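Long-range contacts in Pre-mRNA-splicing factor 38 (PDB 5F5T), which is probably required for pre-mRNA splicing as a spliceosomal protein of the PRP38 family, captured here in complex with MFAP1: residues 46-52 and 89-94; 74-78 and 176-180; 71-75 and 118-122; 124-128 and 166-170; 58-64 and 94-98. All blocks are in the same frame, centred on the assembly; numbering follows the deposited sequence.

Contact 1 (46-52 and 89-94)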
# COMPACT_ATOMS: atom_id res chain seq x y z
N ILE A 46 12.09 17.11 1.77
CA ILE A 46 10.91 17.50 2.55
C ILE A 46 11.17 18.66 3.51
O ILE A 46 10.46 19.66 3.46
CB ILE A 46 10.36 16.32 3.36
CG1 ILE A 46 9.79 15.26 2.42
CG2 ILE A 46 9.27 16.78 4.31
CD1 ILE A 46 9.24 14.09 3.16
N VAL A 47 12.17 18.53 4.37
CA VAL A 47 12.38 19.52 5.42
C VAL A 47 12.79 20.87 4.85
O VAL A 47 12.55 21.92 5.45
CB VAL A 47 13.42 19.05 6.46
CG1 VAL A 47 12.93 17.80 7.17
CG2 VAL A 47 14.78 18.82 5.81
N GLU A 48 13.44 20.84 3.69
CA GLU A 48 13.80 22.05 2.96
C GLU A 48 12.60 22.68 2.23
O GLU A 48 12.63 23.85 1.88
CB GLU A 48 14.94 21.75 1.99
CG GLU A 48 16.27 21.51 2.70
CD GLU A 48 17.28 20.76 1.85
OE1 GLU A 48 16.89 20.24 0.78
OE2 GLU A 48 18.46 20.68 2.25
N SER A 49 11.57 21.87 1.98
CA SER A 49 10.44 22.30 1.16
C SER A 49 9.64 23.42 1.81
O SER A 49 9.56 23.52 3.03
CB SER A 49 9.50 21.12 0.87
OG SER A 49 8.72 20.80 2.01
N TYR A 50 9.04 24.25 0.96
CA TYR A 50 8.20 25.35 1.40
C TYR A 50 6.97 24.88 2.17
O TYR A 50 6.58 25.48 3.17
CB TYR A 50 7.76 26.17 0.19
CG TYR A 50 6.83 27.31 0.50
CD1 TYR A 50 7.33 28.53 0.95
CD2 TYR A 50 5.46 27.19 0.31
CE1 TYR A 50 6.50 29.58 1.22
CE2 TYR A 50 4.61 28.25 0.59
CZ TYR A 50 5.14 29.44 1.04
OH TYR A 50 4.31 30.50 1.31
N PHE A 51 6.35 23.80 1.70
CA PHE A 51 5.15 23.29 2.34
C PHE A 51 5.42 22.84 3.76
O PHE A 51 4.61 23.05 4.66
CB PHE A 51 4.55 22.14 1.54
CG PHE A 51 3.32 21.56 2.16
CD1 PHE A 51 2.10 22.19 2.01
CD2 PHE A 51 3.39 20.40 2.93
CE1 PHE A 51 0.96 21.66 2.59
CE2 PHE A 51 2.26 19.87 3.51
CZ PHE A 51 1.04 20.51 3.34
N TRP A 52 6.56 22.20 3.97
CA TRP A 52 6.95 21.75 5.30
C TRP A 52 7.14 22.95 6.22
O TRP A 52 6.65 22.98 7.34
CB TRP A 52 8.21 20.90 5.22
CG TRP A 52 8.73 20.46 6.55
CD1 TRP A 52 9.69 21.08 7.29
CD2 TRP A 52 8.35 19.29 7.27
NE1 TRP A 52 9.92 20.38 8.45
CE2 TRP A 52 9.11 19.27 8.46
CE3 TRP A 52 7.44 18.26 7.04
CZ2 TRP A 52 8.99 18.26 9.41
CZ3 TRP A 52 7.32 17.25 7.99
CH2 TRP A 52 8.09 17.26 9.16
N LEU A 89 3.27 13.51 0.93
CA LEU A 89 4.50 12.91 1.43
C LEU A 89 4.99 13.63 2.68
O LEU A 89 5.39 13.00 3.66
CB LEU A 89 5.59 12.93 0.37
CG LEU A 89 6.87 12.19 0.73
CD1 LEU A 89 6.56 10.76 1.13
CD2 LEU A 89 7.85 12.22 -0.43
N CYS A 90 4.93 14.96 2.65
CA CYS A 90 5.38 15.77 3.77
C CYS A 90 4.58 15.45 5.02
O CYS A 90 5.13 15.33 6.11
CB CYS A 90 5.26 17.26 3.45
SG CYS A 90 6.33 17.82 2.12
N LEU A 91 3.27 15.31 4.84
CA LEU A 91 2.39 14.97 5.95
C LEU A 91 2.65 13.56 6.44
O LEU A 91 2.53 13.29 7.63
CB LEU A 91 0.92 15.15 5.55
CG LEU A 91 0.51 16.62 5.44
CD1 LEU A 91 -0.93 16.76 4.99
CD2 LEU A 91 0.74 17.31 6.77
N ALA A 92 3.01 12.66 5.53
CA ALA A 92 3.38 11.32 5.94
C ALA A 92 4.61 11.37 6.84
O ALA A 92 4.67 10.71 7.88
CB ALA A 92 3.65 10.44 4.73
N PHE A 93 5.59 12.18 6.44
CA PHE A 93 6.82 12.32 7.22
C PHE A 93 6.51 12.92 8.58
O PHE A 93 7.07 12.51 9.60
CB PHE A 93 7.83 13.19 6.47
CG PHE A 93 9.17 13.29 7.16
CD1 PHE A 93 10.01 12.20 7.23
CD2 PHE A 93 9.57 14.48 7.75
CE1 PHE A 93 11.24 12.29 7.86
CE2 PHE A 93 10.80 14.58 8.39
CZ PHE A 93 11.63 13.48 8.44
N LYS A 94 5.61 13.89 8.59
CA LYS A 94 5.19 14.51 9.84
C LYS A 94 4.51 13.49 10.74
O LYS A 94 4.70 13.52 11.95
CB LYS A 94 4.25 15.68 9.58
CG LYS A 94 3.85 16.42 10.84
CD LYS A 94 5.06 16.73 11.71
CE LYS A 94 5.53 18.16 11.53
NZ LYS A 94 6.36 18.62 12.68
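Cys90 is the bump of helix 87-98 that fits the concave side of the bend at Ser49. Its SG lies 3.8 Å from Ile46 CG2 and 3.8 Å from Ser49 OG. Its CB meets the edge of the Phe51 ring, 3.7 Å from CD2. The bend itself is tied by Ser49, the N-cap of helix 50-55, whose OG accepts from Trp52 N and donates to Ile46 O. In return Ile46 fills the hollow between Leu89 and Phe93: its CD1 is 3.9 Å from Leu89 CG and 3.7 Å from Phe93 CB. Trp52 reaches over Cys90 toward the next turn. Its CH2 lies 3.5 Å from Phe93 CD2 and 3.6 Å from Lys94 CE, and the two aromatic rings meet obliquely. Pro85 of strand 84-85 packs on Ile46, Ser49 and Cys90. Phe51 makes an edge-to-face contact with His71 of helix 61-71, while Leu91 and Ala92 on helix 87-98 pack against helix 117-130.

Contact 2 (74-78 and 176-180)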
# COMPACT_ATOMS: atom_id res chain seq x y z
N PHE A 74 -3.53 15.18 -4.32
CA PHE A 74 -3.05 13.98 -4.99
C PHE A 74 -2.10 13.17 -4.12
O PHE A 74 -1.57 13.66 -3.12
CB PHE A 74 -2.35 14.34 -6.31
CG PHE A 74 -1.21 15.30 -6.15
CD1 PHE A 74 0.07 14.83 -5.87
CD2 PHE A 74 -1.40 16.66 -6.29
CE1 PHE A 74 1.13 15.71 -5.73
CE2 PHE A 74 -0.35 17.55 -6.15
CZ PHE A 74 0.92 17.07 -5.87
N VAL A 75 -1.87 11.93 -4.52
CA VAL A 75 -0.86 11.09 -3.90
C VAL A 75 0.38 11.04 -4.79
O VAL A 75 0.27 10.94 -6.01
CB VAL A 75 -1.38 9.66 -3.62
CG1 VAL A 75 -2.57 9.70 -2.67
CG2 VAL A 75 -1.75 8.95 -4.90
N GLY A 76 1.55 11.20 -4.18
CA GLY A 76 2.80 11.14 -4.91
C GLY A 76 3.98 11.27 -3.96
O GLY A 76 3.80 11.62 -2.79
N GLY A 77 5.18 11.01 -4.47
CA GLY A 77 6.40 11.21 -3.71
C GLY A 77 7.07 12.52 -4.05
O GLY A 77 6.54 13.60 -3.75
N VAL A 78 8.23 12.44 -4.70
CA VAL A 78 8.94 13.64 -5.15
C VAL A 78 8.86 13.70 -6.68
O VAL A 78 9.03 12.70 -7.36
CB VAL A 78 10.41 13.66 -4.68
CG1 VAL A 78 10.48 13.64 -3.16
CG2 VAL A 78 11.18 12.48 -5.24
N VAL A 176 6.50 2.91 -3.07
CA VAL A 176 5.31 3.74 -3.27
C VAL A 176 5.57 5.16 -2.77
O VAL A 176 6.05 5.35 -1.66
CB VAL A 176 4.09 3.14 -2.54
CG1 VAL A 176 2.95 4.15 -2.47
CG2 VAL A 176 3.64 1.86 -3.23
N CYS A 177 5.24 6.15 -3.60
CA CYS A 177 5.40 7.56 -3.25
C CYS A 177 6.84 7.89 -2.89
O CYS A 177 7.10 8.51 -1.85
CB CYS A 177 4.47 7.94 -2.10
SG CYS A 177 2.76 8.16 -2.58
N SER A 178 7.77 7.41 -3.71
CA SER A 178 9.19 7.73 -3.56
C SER A 178 9.72 7.18 -2.24
O SER A 178 10.77 7.61 -1.76
CB SER A 178 9.41 9.24 -3.64
OG SER A 178 9.38 9.70 -4.98
N THR A 179 9.01 6.21 -1.68
CA THR A 179 9.38 5.62 -0.40
C THR A 179 9.50 4.11 -0.52
O THR A 179 8.60 3.45 -1.03
CB THR A 179 8.36 5.96 0.69
OG1 THR A 179 8.28 7.38 0.85
CG2 THR A 179 8.74 5.32 2.02
N SER A 180 10.60 3.56 -0.00
CA SER A 180 10.76 2.12 0.05
C SER A 180 10.02 1.60 1.27
O SER A 180 10.23 2.07 2.39
CB SER A 180 12.23 1.73 0.11
OG SER A 180 12.85 1.90 -1.15
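Ser178 lays its side chain over the backbone of Gly77 and Val78. Its OG is 3.6 Å from Gly77 CA and accepts a hydrogen bond from Val78 N at 3.0 Å. The N-H...O angle of 173° is nearly straight. The same OG lies 3.3 Å from Val78 CG2. Cys177 covers the preceding residues: its SG is 3.6 Å from Gly76 C and 4.3 Å from Val75 C. Backbones also come close, with Gly77 CA 3.4 Å from Cys177 O and the CA atoms of Gly77 and Cys177 only 3.8 Å apart. Such closeness requires glycine at 77. A CB there would point at the turn and clash with Ser178 CB and Cys177 C. The residues pressing on the loop form a type I' beta turn from Val176 to Thr179, the tight two-residue connection of a beta hairpin (strands 175-176 and 179-180). Cys177 and Ser178 occupy its corners with positive phi angles. Val176 N donates to Thr179 O at 3.0 Å, and Thr179 N donates to Val176 O at 3.1 Å. Thr179 OG1 adds a bond to Cys177 O at 3.2 Å. Segment 74-78 is also held from other directions. Val75 pairs through its backbone with Arg151 and Lys153 of strand 149-153, and Gly76 O accepts from Ser86 OG. Cys177 and Thr179 pack on Phe125 of helix 117-130.

Contact 3 (71-75 and 118-122)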
# COMPACT_ATOMS: atom_id res chain seq x y z
N HIS A 71 -4.84 20.93 1.80
CA HIS A 71 -3.67 21.01 0.93
C HIS A 71 -3.37 19.83 0.02
O HIS A 71 -2.66 20.00 -0.98
CB HIS A 71 -2.43 21.27 1.80
CG HIS A 71 -2.43 22.59 2.48
ND1 HIS A 71 -2.39 23.79 1.79
CD2 HIS A 71 -2.46 22.92 3.79
CE1 HIS A 71 -2.40 24.79 2.65
NE2 HIS A 71 -2.44 24.30 3.87
N VAL A 72 -3.84 18.63 0.33
CA VAL A 72 -3.48 17.51 -0.53
C VAL A 72 -4.57 17.24 -1.56
O VAL A 72 -5.76 17.10 -1.24
CB VAL A 72 -3.09 16.24 0.28
CG1 VAL A 72 -3.03 16.53 1.76
CG2 VAL A 72 -3.96 15.05 -0.04
N ARG A 73 -4.15 17.25 -2.82
CA ARG A 73 -5.03 17.05 -3.96
C ARG A 73 -4.59 15.85 -4.78
O ARG A 73 -5.17 15.56 -5.82
CB ARG A 73 -5.06 18.31 -4.83
CG ARG A 73 -5.65 19.52 -4.14
CD ARG A 73 -7.04 19.21 -3.60
NE ARG A 73 -7.64 20.37 -2.95
CZ ARG A 73 -7.82 20.49 -1.64
NH1 ARG A 73 -7.44 19.51 -0.83
NH2 ARG A 73 -8.38 21.58 -1.14
N PHE A 74 -3.53 15.18 -4.32
CA PHE A 74 -3.05 13.98 -4.99
C PHE A 74 -2.10 13.17 -4.12
O PHE A 74 -1.57 13.66 -3.12
CB PHE A 74 -2.35 14.34 -6.31
CG PHE A 74 -1.21 15.30 -6.15
CD1 PHE A 74 0.07 14.83 -5.87
CD2 PHE A 74 -1.40 16.66 -6.29
CE1 PHE A 74 1.13 15.71 -5.73
CE2 PHE A 74 -0.35 17.55 -6.15
CZ PHE A 74 0.92 17.07 -5.87
N VAL A 75 -1.87 11.93 -4.52
CA VAL A 75 -0.86 11.09 -3.90
C VAL A 75 0.38 11.04 -4.79
O VAL A 75 0.27 10.94 -6.01
CB VAL A 75 -1.38 9.66 -3.62
CG1 VAL A 75 -2.57 9.70 -2.67
CG2 VAL A 75 -1.75 8.95 -4.90
N TYR A 118 -8.35 11.27 0.85
CA TYR A 118 -6.90 11.44 0.94
C TYR A 118 -6.41 11.21 2.37
O TYR A 118 -5.27 10.81 2.58
CB TYR A 118 -6.49 12.82 0.42
CG TYR A 118 -6.57 12.90 -1.08
CD1 TYR A 118 -5.66 12.22 -1.88
CD2 TYR A 118 -7.60 13.60 -1.71
CE1 TYR A 118 -5.74 12.26 -3.25
CE2 TYR A 118 -7.69 13.64 -3.09
CZ TYR A 118 -6.76 12.97 -3.85
OH TYR A 118 -6.84 13.00 -5.23
N LEU A 119 -7.27 11.46 3.35
CA LEU A 119 -6.92 11.14 4.73
C LEU A 119 -6.77 9.63 4.89
O LEU A 119 -5.87 9.15 5.59
CB LEU A 119 -7.97 11.68 5.71
CG LEU A 119 -7.66 11.45 7.19
CD1 LEU A 119 -6.25 11.96 7.51
CD2 LEU A 119 -8.68 12.15 8.06
N ARG A 120 -7.66 8.88 4.25
CA ARG A 120 -7.58 7.42 4.26
C ARG A 120 -6.34 6.94 3.54
O ARG A 120 -5.70 5.98 3.96
CB ARG A 120 -8.83 6.79 3.64
CG ARG A 120 -8.73 5.28 3.48
CD ARG A 120 -10.07 4.61 3.22
NE ARG A 120 -11.07 4.99 4.21
CZ ARG A 120 -12.34 4.63 4.17
NH1 ARG A 120 -13.17 5.04 5.13
NH2 ARG A 120 -12.79 3.87 3.19
N ALA A 121 -6.01 7.61 2.44
CA ALA A 121 -4.82 7.26 1.68
C ALA A 121 -3.56 7.47 2.52
O ALA A 121 -2.67 6.62 2.56
CB ALA A 121 -4.74 8.08 0.41
N LEU A 122 -3.53 8.60 3.23
CA LEU A 122 -2.41 8.93 4.10
C LEU A 122 -2.29 7.92 5.23
O LEU A 122 -1.20 7.41 5.49
CB LEU A 122 -2.59 10.33 4.69
CG LEU A 122 -1.43 10.83 5.56
CD1 LEU A 122 -0.10 10.64 4.83
CD2 LEU A 122 -1.62 12.28 5.99
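Tyr118, in the m rotamer, runs its ring alongside the loop that follows helix 61-71. One residue after another meets it. Val72 starts at the base of the side chain, with CG2 3.4 Å from Tyr118 CB. Its chi1 of -7° lies between the usual wells, close to eclipsed. Phe74 presents its backbone rather than its ring: CA is 3.6 Å from Tyr118 CE1, while the CA-to-CB bond points away from helix 117-130. Val75, in rotamer m, places CG1 4.1 Å from Tyr118 CD1, near the ring plane, and 4.1 Å from Ala121 CB. Arg73 also points its CB away. Its side chain folds back so that NH1 donates to Val72 O at 3.0 Å, and NH1 binds Val69 O as well. At the tip of the tyrosine, OH bonds with Arg151 N of strand 149-153 and lies 3.1 Å from Arg73 O. The partner chain of the complex also packs on Tyr118. The chemistry is thus mixed: apolar contacts seat the base and edge of one ring, while its hydroxyl ends among backbone polar groups, so a single tyrosine joins helix, loop and strand.

Contact 4 (124-128 and 166-170)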
# COMPACT_ATOMS: atom_id res chain seq x y z
N ALA A 124 -3.46 4.87 5.37
CA ALA A 124 -3.08 3.57 4.83
C ALA A 124 -1.59 3.53 4.53
O ALA A 124 -0.92 2.54 4.82
CB ALA A 124 -3.89 3.26 3.59
N PHE A 125 -1.08 4.62 3.96
CA PHE A 125 0.34 4.73 3.65
C PHE A 125 1.16 4.58 4.93
O PHE A 125 2.07 3.75 5.01
CB PHE A 125 0.63 6.08 2.99
CG PHE A 125 2.04 6.23 2.47
CD1 PHE A 125 2.71 5.16 1.91
CD2 PHE A 125 2.70 7.45 2.55
CE1 PHE A 125 4.01 5.30 1.43
CE2 PHE A 125 3.99 7.60 2.08
CZ PHE A 125 4.65 6.52 1.52
N TYR A 126 0.78 5.35 5.95
CA TYR A 126 1.48 5.35 7.23
C TYR A 126 1.44 3.97 7.88
O TYR A 126 2.41 3.53 8.49
CB TYR A 126 0.87 6.40 8.17
CG TYR A 126 1.60 6.51 9.48
CD1 TYR A 126 2.78 7.23 9.58
CD2 TYR A 126 1.11 5.89 10.62
CE1 TYR A 126 3.45 7.33 10.78
CE2 TYR A 126 1.78 5.99 11.83
CZ TYR A 126 2.95 6.71 11.90
OH TYR A 126 3.62 6.81 13.10
N ILE A 127 0.29 3.31 7.77
CA ILE A 127 0.13 1.97 8.33
C ILE A 127 1.07 1.00 7.63
O ILE A 127 1.74 0.20 8.28
CB ILE A 127 -1.33 1.48 8.20
CG1 ILE A 127 -2.21 2.21 9.21
CG2 ILE A 127 -1.41 -0.02 8.42
CD1 ILE A 127 -3.65 1.73 9.24
N ARG A 128 1.13 1.08 6.30
CA ARG A 128 2.03 0.22 5.53
C ARG A 128 3.48 0.46 5.94
O ARG A 128 4.29 -0.46 5.99
CB ARG A 128 1.86 0.46 4.03
CG ARG A 128 2.89 -0.26 3.17
CD ARG A 128 2.64 -1.76 3.21
NE ARG A 128 3.59 -2.52 2.39
CZ ARG A 128 4.85 -2.77 2.73
NH1 ARG A 128 5.34 -2.32 3.88
NH2 ARG A 128 5.63 -3.47 1.92
N PHE A 166 -4.62 2.08 -5.02
CA PHE A 166 -3.59 2.58 -4.13
C PHE A 166 -3.30 1.58 -3.01
O PHE A 166 -2.14 1.30 -2.68
CB PHE A 166 -4.01 3.94 -3.55
CG PHE A 166 -2.94 4.60 -2.73
CD1 PHE A 166 -1.76 5.03 -3.31
CD2 PHE A 166 -3.13 4.80 -1.37
CE1 PHE A 166 -0.78 5.64 -2.55
CE2 PHE A 166 -2.15 5.41 -0.60
CZ PHE A 166 -0.97 5.83 -1.19
N ILE A 167 -4.36 1.02 -2.43
CA ILE A 167 -4.24 0.01 -1.39
C ILE A 167 -3.53 -1.22 -1.93
O ILE A 167 -2.61 -1.75 -1.29
CB ILE A 167 -5.62 -0.42 -0.84
CG1 ILE A 167 -6.32 0.76 -0.17
CG2 ILE A 167 -5.47 -1.57 0.13
CD1 ILE A 167 -5.54 1.34 0.98
N ASP A 168 -3.94 -1.66 -3.11
CA ASP A 168 -3.33 -2.82 -3.75
C ASP A 168 -1.85 -2.56 -4.00
O ASP A 168 -1.02 -3.46 -3.85
CB ASP A 168 -4.04 -3.15 -5.06
CG ASP A 168 -3.68 -4.52 -5.60
OD1 ASP A 168 -3.60 -5.48 -4.80
OD2 ASP A 168 -3.45 -4.64 -6.82
N ASP A 169 -1.52 -1.33 -4.38
CA ASP A 169 -0.13 -0.93 -4.56
C ASP A 169 0.66 -1.03 -3.25
O ASP A 169 1.78 -1.53 -3.23
CB ASP A 169 -0.03 0.49 -5.11
CG ASP A 169 -0.25 0.54 -6.61
OD1 ASP A 169 -0.42 -0.53 -7.23
OD2 ASP A 169 -0.22 1.66 -7.18
N LEU A 170 0.06 -0.56 -2.16
CA LEU A 170 0.69 -0.65 -0.85
C LEU A 170 0.94 -2.11 -0.47
O LEU A 170 1.96 -2.44 0.13
CB LEU A 170 -0.19 0.01 0.20
CG LEU A 170 -0.37 1.52 0.12
CD1 LEU A 170 -1.41 1.97 1.13
CD2 LEU A 170 0.96 2.21 0.38
O HOH W 1 4.15 -3.97 -0.52
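Phe166 opens the contact on helix 163-172. Its CB points toward helix 117-130, and the edge of its ring reaches Phe125 CB, with CZ 4.5 Å away. Ile167 follows. Its CA-to-CB bond runs sideways, but CD1 comes within 3.6 Å of Ala124 CB. The small alanine lets this side chain approach closely. Asp168 does not touch segment 124-128; its salt-bridge partner is a basic side chain of the other protein chain in the complex. Leu170, one turn after Phe166, makes the largest contribution to the buried surface. Its CD1 lies 3.7 Å from Ala124 CB, and its CD2 lies 3.8 Å from Phe125 CD1 at the ring edge. Its carbonyl is the polar point of the contact: Arg128 NE donates to Leu170 O at 2.8 Å. A water also donates to Leu170 O at 2.7 Å and accepts from Arg128 NH2 at 2.9 Å, giving a second, bridged link. The two helix segments run nearly parallel, at 8°, with axes 10.4 Å apart. Around them, Leu140 of helix 133-140 covers Ala124 and Ile167. Helix 87-98 packs on Phe125 and Phe166, and Trp182 in the chain beyond strand 179-180 receives Arg128 through a cation-pi contact and a backbone hydrogen bond.

Contact 5 (58-64 and 94-98)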
# COMPACT_ATOMS: atom_id res chain seq x y z
N GLY A 58 5.25 22.89 13.45
CA GLY A 58 4.58 22.80 14.74
C GLY A 58 3.15 22.30 14.72
O GLY A 58 2.37 22.64 15.61
N VAL A 59 2.81 21.48 13.73
CA VAL A 59 1.44 20.99 13.60
C VAL A 59 1.10 19.86 14.55
O VAL A 59 1.98 19.22 15.12
CB VAL A 59 1.13 20.51 12.17
CG1 VAL A 59 1.25 21.65 11.20
CG2 VAL A 59 2.06 19.37 11.80
N ASN A 60 -0.19 19.62 14.70
CA ASN A 60 -0.73 18.64 15.62
C ASN A 60 -1.51 17.56 14.88
O ASN A 60 -1.70 17.65 13.66
CB ASN A 60 -1.63 19.32 16.65
CG ASN A 60 -1.00 19.37 18.02
OD1 ASN A 60 0.13 18.90 18.21
ND2 ASN A 60 -1.71 19.94 18.98
N GLU A 61 -1.94 16.54 15.61
CA GLU A 61 -2.72 15.45 15.02
C GLU A 61 -4.07 15.93 14.46
O GLU A 61 -4.52 15.43 13.44
CB GLU A 61 -2.93 14.36 16.06
CG GLU A 61 -1.68 13.52 16.32
CD GLU A 61 -1.54 13.11 17.78
OE1 GLU A 61 -0.46 12.59 18.15
OE2 GLU A 61 -2.50 13.31 18.55
N ALA A 62 -4.70 16.89 15.13
CA ALA A 62 -5.91 17.53 14.59
C ALA A 62 -5.57 18.32 13.33
O ALA A 62 -6.27 18.29 12.28
CB ALA A 62 -6.53 18.43 15.63
N ASP A 63 -4.45 19.02 13.45
CA ASP A 63 -3.93 19.82 12.37
C ASP A 63 -3.69 18.93 11.17
O ASP A 63 -3.75 19.39 10.05
CB ASP A 63 -2.63 20.52 12.77
CG ASP A 63 -2.85 21.62 13.78
OD1 ASP A 63 -3.95 22.22 13.78
OD2 ASP A 63 -1.93 21.89 14.57
N ILE A 64 -3.40 17.65 11.41
CA ILE A 64 -3.11 16.74 10.31
C ILE A 64 -4.32 16.63 9.39
O ILE A 64 -4.20 16.81 8.18
CB ILE A 64 -2.71 15.34 10.81
CG1 ILE A 64 -1.27 15.36 11.34
CG2 ILE A 64 -2.83 14.32 9.69
CD1 ILE A 64 -0.26 15.78 10.30
N LYS A 94 5.61 13.89 8.59
CA LYS A 94 5.19 14.51 9.84
C LYS A 94 4.51 13.49 10.74
O LYS A 94 4.70 13.52 11.95
CB LYS A 94 4.25 15.68 9.58
CG LYS A 94 3.85 16.42 10.84
CD LYS A 94 5.06 16.73 11.71
CE LYS A 94 5.53 18.16 11.53
NZ LYS A 94 6.36 18.62 12.68
N LEU A 95 3.74 12.59 10.16
CA LEU A 95 3.10 11.53 10.93
C LEU A 95 4.17 10.61 11.52
O LEU A 95 4.05 10.16 12.65
CB LEU A 95 2.13 10.73 10.06
CG LEU A 95 0.70 11.28 9.99
CD1 LEU A 95 -0.17 10.38 9.15
CD2 LEU A 95 0.11 11.47 11.38
N LEU A 96 5.21 10.34 10.74
CA LEU A 96 6.34 9.57 11.24
C LEU A 96 6.96 10.27 12.45
O LEU A 96 7.33 9.63 13.43
CB LEU A 96 7.40 9.38 10.15
CG LEU A 96 7.07 8.40 9.03
CD1 LEU A 96 8.17 8.40 7.98
CD2 LEU A 96 6.86 7.00 9.59
N GLN A 97 7.04 11.60 12.38
CA GLN A 97 7.55 12.40 13.49
C GLN A 97 6.66 12.30 14.73
O GLN A 97 7.14 12.06 15.84
CB GLN A 97 7.69 13.86 13.06
CG GLN A 97 8.62 14.69 13.91
CD GLN A 97 8.64 16.14 13.49
OE1 GLN A 97 8.38 16.47 12.34
NE2 GLN A 97 8.96 17.03 14.44
N LEU A 98 5.36 12.49 14.53
CA LEU A 98 4.39 12.54 15.61
C LEU A 98 4.13 11.17 16.23
O LEU A 98 3.70 11.08 17.38
CB LEU A 98 3.07 13.12 15.10
CG LEU A 98 3.10 14.56 14.58
CD1 LEU A 98 1.69 15.01 14.24
CD2 LEU A 98 3.72 15.47 15.63
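This is apolar packing between the start of helix 61-71, with the loop leading into it, and the last turns of helix 87-98. It lies about 15 Å from the centre of the chain. Ile64 is the main residue on the first side. Its CG1 is 4.1 Å from Leu95 CD2 and 4.2 Å from Leu98 CD1, and its CD1 is 4.2 Å from Lys94 CG. Val59, still in the loop, places CG2 3.6 Å from Lys94 CG. Lys94 thus offers its aliphatic chain to the interface, while its NZ donates to Gln97 OE1 at 3.0 Å. Leu98 lies against the helix start, with CD1 4.1 Å from Asn60 C and 4.2 Å from Glu61 CG. That start is held by Asn60 N, which donates to Asp63 OD2 at 2.9 Å. The N-cap side chain of Asn60 makes no capping bond, so only half of a capping box is present. Tyr108 of helix 102-115 packs on Ile64 and Leu95 and bonds to Glu61 O, and Trp52 packs on Lys94. This is plain packing of one helix's N-terminal turn and lead-in loop on another's C-terminal turns, in keeping with the mainly helical build of this PRP38-family protein.

Helix 87-98 links contacts 1 and 5, which share Lys94 and have centres about 11 Å apart. Helix 117-130 serves contacts 3 and 4, about 12 Å apart between centres. The two helices meet directly: Ala92 CB lies 3.8 Å from Phe125 CD2, and Leu122 CG lies 3.8 Å from Leu95 CD1. Contacts 2 and 3 share Phe74 and Val75 of the same loop. Contact 2 also touches contact 4 where Cys177 CB is 3.9 Å from Phe125 CZ, and contact 1 where Leu89 CD2 is 3.7 Å from Gly77 C. Contacts 2 and 5 do not touch, their nearest atoms being about 7 Å apart. The partner chain reaches contacts 3 and 4.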